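Long-range contact in serine proteinase inhibitor 1 (Myxoma virus, PDB 6BJ5), which inhibits serine proteases as a member of the serpin family and is important for the virulence of the myxoma virus: residues V196-P204 and L213-I223. Sequence-based numbering, arbitrary orientation.
Sequences VGYSVTELP and LLVVPDDLGEI
Tyr198 and Pro217 face each other as a non-hydrogen-bonded pair of the antiparallel hairpin formed by strands 198-204 and 210-217, and the tyrosine joins this hairpin to the start of helix 220-226. Tyr198 CB rests on the backbone opposite, 3.3 Å from Val216 O, and against Pro217 CB. With chi1 at 64°, CG lies between the backbone N and the carbonyl carbon, and the ring stands off the face that also carries Val200 and Val215. Ile223 CD1 sits over one face of the Tyr198 ring in a CH-pi contact, 3.7 Å from the centroid and displaced toward CD2 and CE2. On the same side Val215 CG1 approaches Tyr198 CD1 obliquely (4.1 Å), while Val200 CG2 lies in the ring plane at the edge. At the tip, OH is hydrogen-bonded to Trp235 NE1.

Paired backbone bonds link Ser199 with Val216 and Thr201 with Leu214, and a further bond runs from Asp218 N to Gly197 O (2.9 Å). Above the opposite face, a water lies 2.6 Å from both Ser199 OG and Thr201 OG1 and donates to Leu214 O, bridging the strands. Farther along, Leu213 CD2 lies along CB and CG of Glu202 and nearest its OE1 (3.6 Å). That oxygen is hydrogen-bonded to Tyr21 OH, and OE2 forms a salt bridge with Lys23, both of a second chain, probably the C-terminal fragment of the cleaved inhibitor.

Within this chain strand 198-204 lies between 188-191 and 210-217, in what corresponds to β-sheet B of the serpin fold; helix 229-238 packs on the Tyr198 face, and a strand of the second chain continues the sheet beyond Leu213 and Val215.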
# COMPACT_ATOMS: atom_id res chain seq x y z
N VAL A 196 11.74 14.17 15.71
CA VAL A 196 11.71 15.54 16.15
C VAL A 196 10.49 15.68 17.02
O VAL A 196 9.74 16.65 16.93
CB VAL A 196 11.68 16.50 14.96
CG1 VAL A 196 13.01 16.50 14.23
CG2 VAL A 196 10.58 16.06 14.00
N GLY A 197 10.29 14.69 17.88
CA GLY A 197 9.14 14.66 18.77
C GLY A 197 7.87 14.19 18.09
O GLY A 197 7.36 14.83 17.15
N TYR A 198 7.32 13.10 18.60
CA TYR A 198 6.13 12.45 18.04
C TYR A 198 5.71 11.34 18.99
O TYR A 198 6.46 10.96 19.89
CB TYR A 198 6.40 11.89 16.63
CG TYR A 198 7.43 10.76 16.53
CD1 TYR A 198 7.04 9.43 16.67
CD2 TYR A 198 8.76 11.04 16.26
CE1 TYR A 198 7.97 8.40 16.57
CE2 TYR A 198 9.69 10.02 16.16
CZ TYR A 198 9.29 8.71 16.31
OH TYR A 198 10.21 7.69 16.21
N SER A 199 4.52 10.81 18.75
CA SER A 199 4.04 9.64 19.46
C SER A 199 3.66 8.57 18.45
O SER A 199 3.50 8.83 17.26
CB SER A 199 2.83 9.96 20.32
OG SER A 199 1.77 10.32 19.47
N VAL A 200 3.53 7.34 18.95
CA VAL A 200 3.05 6.22 18.15
C VAL A 200 2.07 5.46 19.02
O VAL A 200 2.33 5.22 20.20
CB VAL A 200 4.20 5.31 17.66
CG1 VAL A 200 3.66 4.17 16.82
CG2 VAL A 200 5.21 6.11 16.87
N THR A 201 0.92 5.09 18.44
CA THR A 201 -0.16 4.49 19.20
C THR A 201 -0.75 3.36 18.38
O THR A 201 -1.02 3.53 17.19
CB THR A 201 -1.23 5.55 19.53
OG1 THR A 201 -0.63 6.64 20.24
CG2 THR A 201 -2.38 4.95 20.33
N GLU A 202 -1.01 2.22 19.03
CA GLU A 202 -1.47 1.03 18.32
C GLU A 202 -2.96 0.85 18.54
O GLU A 202 -3.42 0.55 19.64
CB GLU A 202 -0.70 -0.21 18.76
CG GLU A 202 -1.07 -1.39 17.90
CD GLU A 202 -0.19 -2.59 18.06
OE1 GLU A 202 1.04 -2.45 17.91
OE2 GLU A 202 -0.74 -3.69 18.24
N LEU A 203 -3.71 0.98 17.46
CA LEU A 203 -5.14 0.73 17.46
C LEU A 203 -5.39 -0.66 16.91
O LEU A 203 -5.25 -0.87 15.69
CB LEU A 203 -5.86 1.78 16.60
CG LEU A 203 -5.56 3.23 16.94
CD1 LEU A 203 -5.99 4.09 15.77
CD2 LEU A 203 -6.33 3.63 18.17
N PRO A 204 -5.68 -1.65 17.73
CA PRO A 204 -5.90 -3.00 17.19
C PRO A 204 -7.26 -3.17 16.55
O PRO A 204 -8.27 -2.65 17.01
CB PRO A 204 -5.77 -3.89 18.44
CG PRO A 204 -6.14 -3.00 19.57
CD PRO A 204 -5.61 -1.64 19.21
N LEU A 213 -0.98 1.56 13.47
CA LEU A 213 -0.06 2.42 14.17
C LEU A 213 -0.37 3.83 13.74
O LEU A 213 -0.39 4.12 12.53
CB LEU A 213 1.39 2.05 13.85
CG LEU A 213 1.79 0.61 14.21
CD1 LEU A 213 3.21 0.35 13.78
CD2 LEU A 213 1.61 0.34 15.71
N LEU A 214 -0.66 4.69 14.70
CA LEU A 214 -0.93 6.09 14.45
C LEU A 214 0.27 6.88 14.98
O LEU A 214 0.65 6.72 16.15
CB LEU A 214 -2.25 6.49 15.10
CG LEU A 214 -2.65 7.97 15.17
CD1 LEU A 214 -3.02 8.51 13.79
CD2 LEU A 214 -3.80 8.17 16.13
N VAL A 215 0.88 7.65 14.10
CA VAL A 215 2.10 8.40 14.33
C VAL A 215 1.75 9.88 14.25
O VAL A 215 1.39 10.37 13.17
CB VAL A 215 3.17 8.03 13.28
CG1 VAL A 215 4.50 8.78 13.51
CG2 VAL A 215 3.39 6.52 13.25
N VAL A 216 1.87 10.60 15.36
CA VAL A 216 1.51 12.02 15.40
C VAL A 216 2.78 12.82 15.68
O VAL A 216 3.24 12.86 16.82
CB VAL A 216 0.43 12.32 16.46
CG1 VAL A 216 0.12 13.82 16.43
CG2 VAL A 216 -0.83 11.47 16.27
N PRO A 217 3.36 13.51 14.68
CA PRO A 217 4.65 14.17 14.89
C PRO A 217 4.58 15.69 14.88
O PRO A 217 3.58 16.27 14.47
CB PRO A 217 5.47 13.69 13.70
CG PRO A 217 4.45 13.75 12.57
CD PRO A 217 3.08 13.40 13.23
N ASP A 218 5.66 16.33 15.33
CA ASP A 218 5.79 17.77 15.14
C ASP A 218 6.26 18.14 13.74
O ASP A 218 6.08 19.29 13.32
CB ASP A 218 6.77 18.33 16.18
CG ASP A 218 6.34 18.04 17.62
OD1 ASP A 218 5.12 17.86 17.87
OD2 ASP A 218 7.23 17.99 18.50
N ASP A 219 6.83 17.18 13.01
CA ASP A 219 7.29 17.35 11.63
C ASP A 219 7.09 16.02 10.92
O ASP A 219 7.82 15.06 11.17
CB ASP A 219 8.76 17.78 11.55
CG ASP A 219 9.21 18.14 10.12
OD1 ASP A 219 8.53 17.77 9.14
OD2 ASP A 219 10.29 18.76 9.96
N LEU A 220 6.08 15.95 10.05
CA LEU A 220 5.78 14.70 9.37
C LEU A 220 6.88 14.33 8.39
O LEU A 220 7.39 13.20 8.41
CB LEU A 220 4.44 14.81 8.67
CG LEU A 220 3.95 13.60 7.89
CD1 LEU A 220 3.80 12.44 8.85
CD2 LEU A 220 2.61 13.97 7.28
N GLY A 221 7.32 15.30 7.57
CA GLY A 221 8.32 15.00 6.55
C GLY A 221 9.59 14.39 7.11
O GLY A 221 10.23 13.56 6.46
N GLU A 222 9.95 14.77 8.33
CA GLU A 222 11.09 14.14 8.98
C GLU A 222 10.81 12.68 9.31
O GLU A 222 11.70 11.83 9.18
CB GLU A 222 11.49 14.95 10.22
CG GLU A 222 12.99 14.93 10.47
CD GLU A 222 13.80 15.61 9.34
OE1 GLU A 222 13.22 16.41 8.57
OE2 GLU A 222 15.02 15.35 9.23
N ILE A 223 9.60 12.37 9.77
CA ILE A 223 9.23 10.97 10.01
C ILE A 223 9.29 10.17 8.71
O ILE A 223 9.71 9.01 8.69
CB ILE A 223 7.84 10.86 10.64
CG1 ILE A 223 7.84 11.52 12.01
CG2 ILE A 223 7.44 9.40 10.76
CD1 ILE A 223 8.81 10.89 12.93
O HOH W 1 0.22 8.41 18.56